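Local coordinates for protein ATP grasp ligase (PDB 5IG9) that probably works as an ATP-dependent ligase of the ATP-grasp family, with an activity like that of ribosomal S6-glutamic acid ligases, at residues Phe30-Val41 and Ile55-Glu63; Thr219-Ala228 and Pro309-Ile320. One frame throughout, in Å; residues are numbered along the deposited sequence.

Reading from the N terminus, the chain first lays down strand 29-33 at an outer position of the parallel sheet in the MvdD pre-ATP grasp domain, turns through 34-41, and runs out and back along strands 42-47 and 54-57. Interaction 1 closes that short loop, holding the hairpin 55-63 against the strand end and turn of 30-41. Much later, strands 214-221 and 224-231 form a hairpin, and interaction 2 closes an 80-residue loop by bringing helix 313-323, near the C terminus, onto it. The two loops follow one another, neither nested nor crossed. The centres of interactions 1 and 2 lie about 28 Å apart, yet helix 313-323 also packs on helix 14-23.

Interaction 1. Residues Phe30-Val41 and Ile55-Glu63; sequences FRFDTDRFPTEV and ITDGDQKLE
The β-hairpin of strands 55-57 and 60-63, joined by a type II' turn from D57 to Q60, stands nearly perpendicular to strand 30-33; the axes of strands 30-33 and 60-63 make 99°, with no backbone hydrogen bond between the segments. F30 fills the crossing. With CG anti to the backbone N (chi1 -180°), its ring reaches the hairpin and takes L62 CB over the centre of one face, 3.6 Å from the ring centroid, a CH-pi contact. Q60 CB comes to the ring edge, 3.9 Å from F30 CE1. I55 sends its CG2 methyl between the F30 and F32 rings, where it also meets V41 CG1 at 3.7 Å. V41 CG1 lies beside the carbonyl oxygen of T56 as well.

Beyond this apolar layer, R36 grips D57 end-on: NH1 reaches OD2 at 2.8 Å and NH2 reaches OD1 at 2.6 Å, each on the syn side of its oxygen, with guanidinium and carboxylate planes 34° apart. A bend at chi3 turns the guanidinium so that NE points at E40 OE1, 3.0 Å away in an almost straight bond, while NH1 also donates to D33 OD2. D33 OD1 in turn takes R31 NE through its syn lone pair. A methionine in place of R36 would probably leave D57 and E40 without their shared cation, although D33 would keep R31, and cost the hairpin its charged tie to the turn.

N146 of the second subunit donates to V41 O. Apolar core and salt-bridge network together join the edge strand of the parallel sheet to the three-stranded antiparallel sheet within the pre-ATP grasp domain, and the two arginines probably offset much of the repulsion among D33, E40 and D57.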
loop_
_atom_site.group_PDB
_atom_site.type_symbol
_atom_site.label_atom_id
_atom_site.label_comp_id
_atom_site.label_asym_id
_atom_site.label_seq_id
_atom_site.Cartn_x
_atom_site.Cartn_y
_atom_site.Cartn_z
ATOM N N PHE A 30 -13.084 20.266 7.248
ATOM C CA PHE A 30 -14.011 19.601 6.343
ATOM C C PHE A 30 -13.903 18.096 6.539
ATOM O O PHE A 30 -12.798 17.545 6.523
ATOM C CB PHE A 30 -13.716 19.972 4.886
ATOM C CG PHE A 30 -14.638 19.320 3.887
ATOM C CD1 PHE A 30 -15.824 19.934 3.517
ATOM C CD2 PHE A 30 -14.313 18.104 3.308
ATOM C CE1 PHE A 30 -16.672 19.341 2.597
ATOM C CE2 PHE A 30 -15.157 17.506 2.388
ATOM C CZ PHE A 30 -16.338 18.125 2.032
ATOM N N ARG A 31 -15.047 17.439 6.720
ATOM C CA ARG A 31 -15.106 15.991 6.891
ATOM C C ARG A 31 -15.385 15.330 5.547
ATOM O O ARG A 31 -16.410 15.608 4.915
ATOM C CB ARG A 31 -16.180 15.602 7.906
ATOM C CG ARG A 31 -16.487 14.112 7.923
ATOM C CD ARG A 31 -17.286 13.713 9.147
ATOM N NE ARG A 31 -17.588 12.287 9.145
ATOM C CZ ARG A 31 -18.014 11.615 10.207
ATOM N NH1 ARG A 31 -18.183 12.243 11.360
ATOM N NH2 ARG A 31 -18.263 10.315 10.119
ATOM N N PHE A 32 -14.491 14.442 5.127
ATOM C CA PHE A 32 -14.600 13.743 3.849
ATOM C C PHE A 32 -14.828 12.260 4.129
ATOM O O PHE A 32 -13.893 11.538 4.485
ATOM C CB PHE A 32 -13.346 13.966 3.006
ATOM C CG PHE A 32 -13.320 13.178 1.722
ATOM C CD1 PHE A 32 -14.444 13.097 0.917
ATOM C CD2 PHE A 32 -12.160 12.542 1.309
ATOM C CE1 PHE A 32 -14.419 12.378 -0.270
ATOM C CE2 PHE A 32 -12.129 11.824 0.124
ATOM C CZ PHE A 32 -13.259 11.743 -0.666
ATOM N N ASP A 33 -16.070 11.808 3.963
ATOM C CA ASP A 33 -16.415 10.403 4.177
ATOM C C ASP A 33 -16.054 9.624 2.920
ATOM O O ASP A 33 -16.728 9.728 1.891
ATOM C CB ASP A 33 -17.890 10.254 4.529
ATOM C CG ASP A 33 -18.233 10.873 5.872
ATOM O OD1 ASP A 33 -17.348 10.916 6.753
ATOM O OD2 ASP A 33 -19.387 11.318 6.048
ATOM N N THR A 34 -14.983 8.832 3.006
ATOM C CA THR A 34 -14.485 8.126 1.831
ATOM C C THR A 34 -15.467 7.073 1.339
ATOM O O THR A 34 -15.502 6.774 0.141
ATOM C CB THR A 34 -13.131 7.483 2.137
ATOM O OG1 THR A 34 -13.240 6.671 3.314
ATOM C CG2 THR A 34 -12.073 8.547 2.361
ATOM N N ASP A 35 -16.272 6.501 2.237
ATOM C CA ASP A 35 -17.214 5.470 1.819
ATOM C C ASP A 35 -18.401 6.039 1.055
ATOM O O ASP A 35 -19.053 5.300 0.309
ATOM C CB ASP A 35 -17.700 4.673 3.030
ATOM C CG ASP A 35 -18.448 5.529 4.030
ATOM O OD1 ASP A 35 -18.096 6.718 4.179
ATOM O OD2 ASP A 35 -19.389 5.012 4.666
ATOM N N ARG A 36 -18.692 7.328 1.213
ATOM C CA ARG A 36 -19.776 7.977 0.489
ATOM C C ARG A 36 -19.320 8.562 -0.843
ATOM O O ARG A 36 -20.048 9.360 -1.441
ATOM C CB ARG A 36 -20.415 9.054 1.368
ATOM C CG ARG A 36 -21.078 8.470 2.607
ATOM C CD ARG A 36 -21.670 9.528 3.517
ATOM N NE ARG A 36 -22.339 10.591 2.778
ATOM C CZ ARG A 36 -21.982 11.869 2.835
ATOM N NH1 ARG A 36 -20.968 12.238 3.605
ATOM N NH2 ARG A 36 -22.642 12.780 2.131
ATOM N N PHE A 37 -18.132 8.188 -1.302
ATOM C CA PHE A 37 -17.649 8.477 -2.646
ATOM C C PHE A 37 -17.582 7.148 -3.384
ATOM O O PHE A 37 -17.107 6.164 -2.824
ATOM C CB PHE A 37 -16.275 9.159 -2.596
ATOM C CG PHE A 37 -15.532 9.158 -3.910
ATOM C CD1 PHE A 37 -15.757 10.152 -4.851
ATOM C CD2 PHE A 37 -14.589 8.181 -4.191
ATOM C CE1 PHE A 37 -15.069 10.159 -6.053
ATOM C CE2 PHE A 37 -13.900 8.184 -5.393
ATOM C CZ PHE A 37 -14.141 9.174 -6.324
ATOM N N PRO A 38 -18.035 7.108 -4.647
ATOM C CA PRO A 38 -18.529 8.204 -5.487
ATOM C C PRO A 38 -20.047 8.358 -5.495
ATOM O O PRO A 38 -20.573 9.222 -6.198
ATOM C CB PRO A 38 -18.041 7.798 -6.870
ATOM C CG PRO A 38 -18.187 6.303 -6.848
ATOM C CD PRO A 38 -17.884 5.867 -5.427
ATOM N N THR A 39 -20.734 7.520 -4.717
ATOM C CA THR A 39 -22.193 7.475 -4.763
ATOM C C THR A 39 -22.828 8.798 -4.333
ATOM O O THR A 39 -23.866 9.189 -4.883
ATOM C CB THR A 39 -22.694 6.317 -3.892
ATOM O OG1 THR A 39 -22.206 5.077 -4.425
ATOM C CG2 THR A 39 -24.220 6.271 -3.855
ATOM N N GLU A 40 -22.229 9.510 -3.377
ATOM C CA GLU A 40 -22.854 10.740 -2.889
ATOM C C GLU A 40 -21.945 11.956 -2.958
ATOM O O GLU A 40 -22.420 13.048 -3.281
ATOM C CB GLU A 40 -23.335 10.533 -1.435
ATOM C CG GLU A 40 -24.175 9.283 -1.253
ATOM C CD GLU A 40 -24.449 8.960 0.197
ATOM O OE1 GLU A 40 -24.628 9.903 0.998
ATOM O OE2 GLU A 40 -24.476 7.757 0.536
ATOM N N VAL A 41 -20.658 11.795 -2.675
ATOM C CA VAL A 41 -19.725 12.916 -2.638
ATOM C C VAL A 41 -19.119 13.109 -4.019
ATOM O O VAL A 41 -18.719 12.143 -4.678
ATOM C CB VAL A 41 -18.632 12.684 -1.576
ATOM C CG1 VAL A 41 -17.697 13.879 -1.478
ATOM C CG2 VAL A 41 -19.264 12.387 -0.225
ATOM N N ILE A 55 -14.041 19.264 -3.571
ATOM C CA ILE A 55 -14.843 18.183 -3.013
ATOM C C ILE A 55 -16.194 18.765 -2.629
ATOM O O ILE A 55 -16.260 19.743 -1.873
ATOM C CB ILE A 55 -14.165 17.546 -1.789
ATOM C CG1 ILE A 55 -12.703 17.224 -2.094
ATOM C CG2 ILE A 55 -14.919 16.305 -1.350
ATOM C CD1 ILE A 55 -11.960 16.644 -0.922
ATOM N N THR A 56 -17.266 18.171 -3.145
ATOM C CA THR A 56 -18.619 18.651 -2.897
ATOM C C THR A 56 -19.416 17.580 -2.167
ATOM O O THR A 56 -19.527 16.451 -2.654
ATOM C CB THR A 56 -19.321 19.027 -4.205
ATOM O OG1 THR A 56 -18.556 20.019 -4.905
ATOM C CG2 THR A 56 -20.711 19.570 -3.923
ATOM N N ASP A 57 -19.973 17.937 -1.008
ATOM C CA ASP A 57 -20.844 17.058 -0.224
ATOM C C ASP A 57 -22.120 17.829 0.103
ATOM O O ASP A 57 -22.181 18.528 1.120
ATOM C CB ASP A 57 -20.145 16.580 1.049
ATOM C CG ASP A 57 -20.890 15.450 1.749
ATOM O OD1 ASP A 57 -22.049 15.164 1.378
ATOM O OD2 ASP A 57 -20.313 14.848 2.678
ATOM N N GLY A 58 -23.136 17.691 -0.749
ATOM C CA GLY A 58 -24.390 18.399 -0.561
ATOM C C GLY A 58 -24.192 19.901 -0.541
ATOM O O GLY A 58 -23.641 20.477 -1.484
ATOM N N ASP A 59 -24.627 20.542 0.548
ATOM C CA ASP A 59 -24.388 21.967 0.739
ATOM C C ASP A 59 -22.919 22.284 1.004
ATOM O O ASP A 59 -22.482 23.403 0.717
ATOM C CB ASP A 59 -25.243 22.496 1.894
ATOM C CG ASP A 59 -24.890 21.850 3.228
ATOM O OD1 ASP A 59 -25.384 20.734 3.502
ATOM O OD2 ASP A 59 -24.127 22.459 4.008
ATOM N N GLN A 60 -22.149 21.336 1.537
ATOM C CA GLN A 60 -20.761 21.606 1.886
ATOM C C GLN A 60 -19.859 21.483 0.665
ATOM O O GLN A 60 -20.115 20.689 -0.243
ATOM C CB GLN A 60 -20.287 20.664 2.992
ATOM C CG GLN A 60 -20.588 21.161 4.401
ATOM C CD GLN A 60 -19.876 20.350 5.471
ATOM O OE1 GLN A 60 -20.115 19.152 5.619
ATOM N NE2 GLN A 60 -18.985 21.001 6.213
ATOM N N LYS A 61 -18.790 22.275 0.661
ATOM C CA LYS A 61 -17.918 22.416 -0.496
ATOM C C LYS A 61 -16.524 22.785 -0.018
ATOM O O LYS A 61 -16.365 23.719 0.773
ATOM C CB LYS A 61 -18.467 23.481 -1.454
ATOM C CG LYS A 61 -17.539 23.855 -2.596
ATOM C CD LYS A 61 -18.301 24.585 -3.691
ATOM C CE LYS A 61 -19.302 23.662 -4.375
ATOM N NZ LYS A 61 -20.484 24.424 -4.872
ATOM N N LEU A 62 -15.520 22.056 -0.496
ATOM C CA LEU A 62 -14.147 22.222 -0.030
ATOM C C LEU A 62 -13.234 22.392 -1.235
ATOM O O LEU A 62 -13.070 21.460 -2.027
ATOM C CB LEU A 62 -13.721 21.024 0.829
ATOM C CG LEU A 62 -12.374 21.006 1.557
ATOM C CD1 LEU A 62 -11.400 20.104 0.820
ATOM C CD2 LEU A 62 -11.788 22.404 1.744
ATOM N N GLU A 63 -12.653 23.577 -1.374
ATOM C CA GLU A 63 -11.660 23.815 -2.408
ATOM C C GLU A 63 -10.305 23.334 -1.913
ATOM O O GLU A 63 -9.872 23.695 -0.815
ATOM C CB GLU A 63 -11.607 25.297 -2.782
ATOM C CG GLU A 63 -12.900 25.833 -3.387
ATOM C CD GLU A 63 -12.679 26.540 -4.715
ATOM O OE1 GLU A 63 -13.570 26.463 -5.588
ATOM O OE2 GLU A 63 -11.614 27.170 -4.889
#

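Interaction 2. Residues Thr219-Ala228 and Pro309-Ile320; sequences TIVGEQIFTA and PYFPISQAIAEI
F226, on strand 224-228, is the side chain to follow into the layer formed by residues 309-320. Its CB sits squarely over one face of the F311 ring, 4.2 Å from that centroid, while P309 CG lies against the opposite face. With CG anti to the carbonyl carbon (chi1 -56°), the F226 ring continues toward the start of helix 313-320. CG and CD1 lie under I313 CG1, which meets the ring face 4.2 Å from its centroid. On the other branch CD2 comes to F311 CD1 at 3.7 Å, the leading edge of an offset edge-to-face pair with planes at 66°. CE2 then touches P312 CD, and CZ at the tip meets A316 CB.

One strand over, V221 wedges its two methyls against the helix: CG2 against I313 CG2 and I317 CG1, CG1 against I320 CG2 at 3.9 Å. At the hairpin turn, G222 brings its CA to 3.9 Å from I320 CD1. A228 CB reaches the edge of the F311 ring at CE2.

This is apolar helix-on-sheet packing, with no hydrogen bond between the segments: helix 313-320 runs at 28° to strand 219-221, in nearly the same direction, and lies on the hairpin of strands 214-221 and 224-231. Helix 302-305 contributes L304 beside T219 and A228, Y277 of neighbouring strand 277-284 touches I317, and helix 14-23 packs on S314 and A318.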
loop_
_atom_site.group_PDB
_atom_site.type_symbol
_atom_site.label_atom_id
_atom_site.label_comp_id
_atom_site.label_asym_id
_atom_site.label_seq_id
_atom_site.Cartn_x
_atom_site.Cartn_y
_atom_site.Cartn_z
ATOM N N THR A 219 0.053 6.029 23.044
ATOM C CA THR A 219 -0.376 6.893 21.954
ATOM C C THR A 219 0.545 8.104 21.907
ATOM O O THR A 219 0.680 8.824 22.900
ATOM C CB THR A 219 -1.829 7.329 22.135
ATOM O OG1 THR A 219 -2.651 6.177 22.339
ATOM C CG2 THR A 219 -2.311 8.065 20.906
ATOM N N ILE A 220 1.181 8.321 20.760
ATOM C CA ILE A 220 2.150 9.393 20.584
ATOM C C ILE A 220 1.597 10.383 19.572
ATOM O O ILE A 220 1.174 9.985 18.480
ATOM C CB ILE A 220 3.515 8.851 20.126
ATOM C CG1 ILE A 220 4.105 7.934 21.203
ATOM C CG2 ILE A 220 4.460 9.998 19.802
ATOM C CD1 ILE A 220 5.387 7.256 20.789
ATOM N N VAL A 221 1.600 11.664 19.934
ATOM C CA VAL A 221 1.192 12.743 19.041
ATOM C C VAL A 221 2.349 13.731 18.972
ATOM O O VAL A 221 2.567 14.508 19.913
ATOM C CB VAL A 221 -0.090 13.442 19.513
ATOM C CG1 VAL A 221 -0.574 14.415 18.455
ATOM C CG2 VAL A 221 -1.165 12.422 19.849
ATOM N N GLY A 222 3.081 13.718 17.860
ATOM C CA GLY A 222 4.279 14.526 17.748
ATOM C C GLY A 222 5.388 13.959 18.607
ATOM O O GLY A 222 6.014 12.960 18.243
ATOM N N GLU A 223 5.638 14.587 19.759
ATOM C CA GLU A 223 6.568 14.055 20.749
ATOM C C GLU A 223 5.920 13.959 22.125
ATOM O O GLU A 223 6.625 13.826 23.130
ATOM C CB GLU A 223 7.843 14.898 20.814
ATOM C CG GLU A 223 8.694 14.811 19.553
ATOM C CD GLU A 223 10.045 15.482 19.704
ATOM O OE1 GLU A 223 10.126 16.514 20.403
ATOM O OE2 GLU A 223 11.030 14.971 19.131
ATOM N N GLN A 224 4.593 14.024 22.187
ATOM C CA GLN A 224 3.843 13.863 23.425
ATOM C C GLN A 224 3.406 12.410 23.552
ATOM O O GLN A 224 2.818 11.852 22.618
ATOM C CB GLN A 224 2.629 14.792 23.447
ATOM C CG GLN A 224 1.954 14.904 24.794
ATOM C CD GLN A 224 0.963 16.049 24.840
ATOM O OE1 GLN A 224 0.694 16.694 23.825
ATOM N NE2 GLN A 224 0.416 16.310 26.023
ATOM N N ILE A 225 3.695 11.802 24.700
ATOM C CA ILE A 225 3.533 10.367 24.892
ATOM C C ILE A 225 2.471 10.126 25.952
ATOM O O ILE A 225 2.652 10.505 27.115
ATOM C CB ILE A 225 4.856 9.698 25.289
ATOM C CG1 ILE A 225 5.958 10.109 24.312
ATOM C CG2 ILE A 225 4.697 8.189 25.322
ATOM C CD1 ILE A 225 7.313 9.564 24.660
ATOM N N PHE A 226 1.376 9.480 25.553
ATOM C CA PHE A 226 0.305 9.088 26.463
ATOM C C PHE A 226 0.393 7.582 26.688
ATOM O O PHE A 226 0.089 6.793 25.785
ATOM C CB PHE A 226 -1.063 9.470 25.903
ATOM C CG PHE A 226 -1.199 10.924 25.567
ATOM C CD1 PHE A 226 -0.848 11.397 24.313
ATOM C CD2 PHE A 226 -1.697 11.822 26.499
ATOM C CE1 PHE A 226 -0.981 12.733 23.999
ATOM C CE2 PHE A 226 -1.833 13.159 26.190
ATOM C CZ PHE A 226 -1.476 13.617 24.941
ATOM N N THR A 227 0.792 7.183 27.893
ATOM C CA THR A 227 0.995 5.781 28.231
ATOM C C THR A 227 -0.081 5.323 29.203
ATOM O O THR A 227 -0.278 5.942 30.254
ATOM C CB THR A 227 2.379 5.555 28.842
ATOM O OG1 THR A 227 3.385 6.002 27.927
ATOM C CG2 THR A 227 2.590 4.076 29.131
ATOM N N ALA A 228 -0.757 4.232 28.854
ATOM C CA ALA A 228 -1.791 3.639 29.687
ATOM C C ALA A 228 -1.489 2.163 29.908
ATOM O O ALA A 228 -1.034 1.469 28.993
ATOM C CB ALA A 228 -3.173 3.811 29.050
ATOM N N PRO A 309 -7.884 6.254 31.217
ATOM C CA PRO A 309 -7.772 7.385 32.144
ATOM C C PRO A 309 -8.208 8.720 31.550
ATOM O O PRO A 309 -7.601 9.746 31.859
ATOM C CB PRO A 309 -6.276 7.422 32.456
ATOM C CG PRO A 309 -5.633 6.885 31.224
ATOM C CD PRO A 309 -6.574 5.848 30.675
ATOM N N TYR A 310 -9.245 8.707 30.717
ATOM C CA TYR A 310 -9.748 9.929 30.098
ATOM C C TYR A 310 -8.615 10.820 29.595
ATOM O O TYR A 310 -8.457 11.953 30.048
ATOM C CB TYR A 310 -10.621 10.707 31.084
ATOM C CG TYR A 310 -11.687 9.872 31.754
ATOM C CD1 TYR A 310 -12.813 9.458 31.055
ATOM C CD2 TYR A 310 -11.571 9.500 33.086
ATOM C CE1 TYR A 310 -13.792 8.697 31.663
ATOM C CE2 TYR A 310 -12.544 8.738 33.703
ATOM C CZ TYR A 310 -13.652 8.339 32.986
ATOM O OH TYR A 310 -14.624 7.580 33.595
ATOM N N PHE A 311 -7.829 10.300 28.659
ATOM C CA PHE A 311 -6.715 11.052 28.098
ATOM C C PHE A 311 -7.207 12.109 27.114
ATOM O O PHE A 311 -8.140 11.860 26.345
ATOM C CB PHE A 311 -5.732 10.109 27.401
ATOM C CG PHE A 311 -4.662 9.570 28.306
ATOM C CD1 PHE A 311 -3.940 10.415 29.129
ATOM C CD2 PHE A 311 -4.378 8.215 28.331
ATOM C CE1 PHE A 311 -2.954 9.922 29.962
ATOM C CE2 PHE A 311 -3.394 7.714 29.162
ATOM C CZ PHE A 311 -2.681 8.567 29.979
ATOM N N PRO A 312 -6.541 13.327 27.151
ATOM C CA PRO A 312 -7.039 14.316 26.186
ATOM C C PRO A 312 -6.211 14.280 24.908
ATOM O O PRO A 312 -5.436 15.198 24.641
ATOM C CB PRO A 312 -6.831 15.638 26.916
ATOM C CG PRO A 312 -5.544 15.453 27.637
ATOM C CD PRO A 312 -5.378 13.979 27.905
ATOM N N ILE A 313 -6.380 13.217 24.129
ATOM C CA ILE A 313 -5.639 13.048 22.886
ATOM C C ILE A 313 -6.219 13.849 21.725
ATOM O O ILE A 313 -5.474 14.397 20.913
ATOM C CB ILE A 313 -5.553 11.563 22.482
ATOM C CG1 ILE A 313 -4.845 10.755 23.571
ATOM C CG2 ILE A 313 -4.832 11.414 21.151
ATOM C CD1 ILE A 313 -5.397 9.358 23.751
ATOM N N SER A 314 -7.544 13.917 21.640
ATOM C CA SER A 314 -8.177 14.655 20.552
ATOM C C SER A 314 -7.747 16.114 20.550
ATOM O O SER A 314 -7.634 16.730 19.483
ATOM C CB SER A 314 -9.697 14.546 20.660
ATOM O OG SER A 314 -10.175 15.248 21.795
ATOM N N GLN A 315 -7.497 16.685 21.730
ATOM C CA GLN A 315 -6.959 18.038 21.801
ATOM C C GLN A 315 -5.557 18.101 21.207
ATOM O O GLN A 315 -5.230 19.024 20.455
ATOM C CB GLN A 315 -6.955 18.521 23.250
ATOM C CG GLN A 315 -6.488 19.953 23.426
ATOM C CD GLN A 315 -7.384 20.948 22.713
ATOM O OE1 GLN A 315 -8.611 20.830 22.743
ATOM N NE2 GLN A 315 -6.775 21.932 22.063
ATOM N N ALA A 316 -4.712 17.120 21.533
ATOM C CA ALA A 316 -3.342 17.132 21.026
ATOM C C ALA A 316 -3.312 16.949 19.516
ATOM O O ALA A 316 -2.484 17.553 18.826
ATOM C CB ALA A 316 -2.511 16.048 21.712
ATOM N N ILE A 317 -4.209 16.116 18.986
ATOM C CA ILE A 317 -4.273 15.907 17.542
ATOM C C ILE A 317 -4.726 17.179 16.843
ATOM O O ILE A 317 -4.133 17.603 15.845
ATOM C CB ILE A 317 -5.203 14.726 17.210
ATOM C CG1 ILE A 317 -4.608 13.418 17.730
ATOM C CG2 ILE A 317 -5.459 14.647 15.708
ATOM C CD1 ILE A 317 -5.479 12.217 17.471
ATOM N N ALA A 318 -5.787 17.805 17.357
ATOM C CA ALA A 318 -6.276 19.044 16.763
ATOM C C ALA A 318 -5.220 20.141 16.816
ATOM O O ALA A 318 -5.138 20.976 15.909
ATOM C CB ALA A 318 -7.554 19.495 17.469
ATOM N N GLU A 319 -4.394 20.155 17.866
ATOM C CA GLU A 319 -3.357 21.178 17.964
ATOM C C GLU A 319 -2.281 20.981 16.903
ATOM O O GLU A 319 -1.925 21.921 16.188
ATOM C CB GLU A 319 -2.748 21.188 19.369
ATOM C CG GLU A 319 -3.669 21.787 20.429
ATOM C CD GLU A 319 -3.061 21.780 21.824
ATOM O OE1 GLU A 319 -1.894 21.357 21.962
ATOM O OE2 GLU A 319 -3.751 22.194 22.781
ATOM N N ILE A 320 -1.758 19.761 16.774
ATOM C CA ILE A 320 -0.701 19.535 15.791
ATOM C C ILE A 320 -1.247 19.673 14.373
ATOM O O ILE A 320 -0.496 19.969 13.437
ATOM C CB ILE A 320 -0.027 18.166 16.018
ATOM C CG1 ILE A 320 1.314 18.099 15.286
ATOM C CG2 ILE A 320 -0.921 17.035 15.545
ATOM C CD1 ILE A 320 2.055 16.806 15.505
#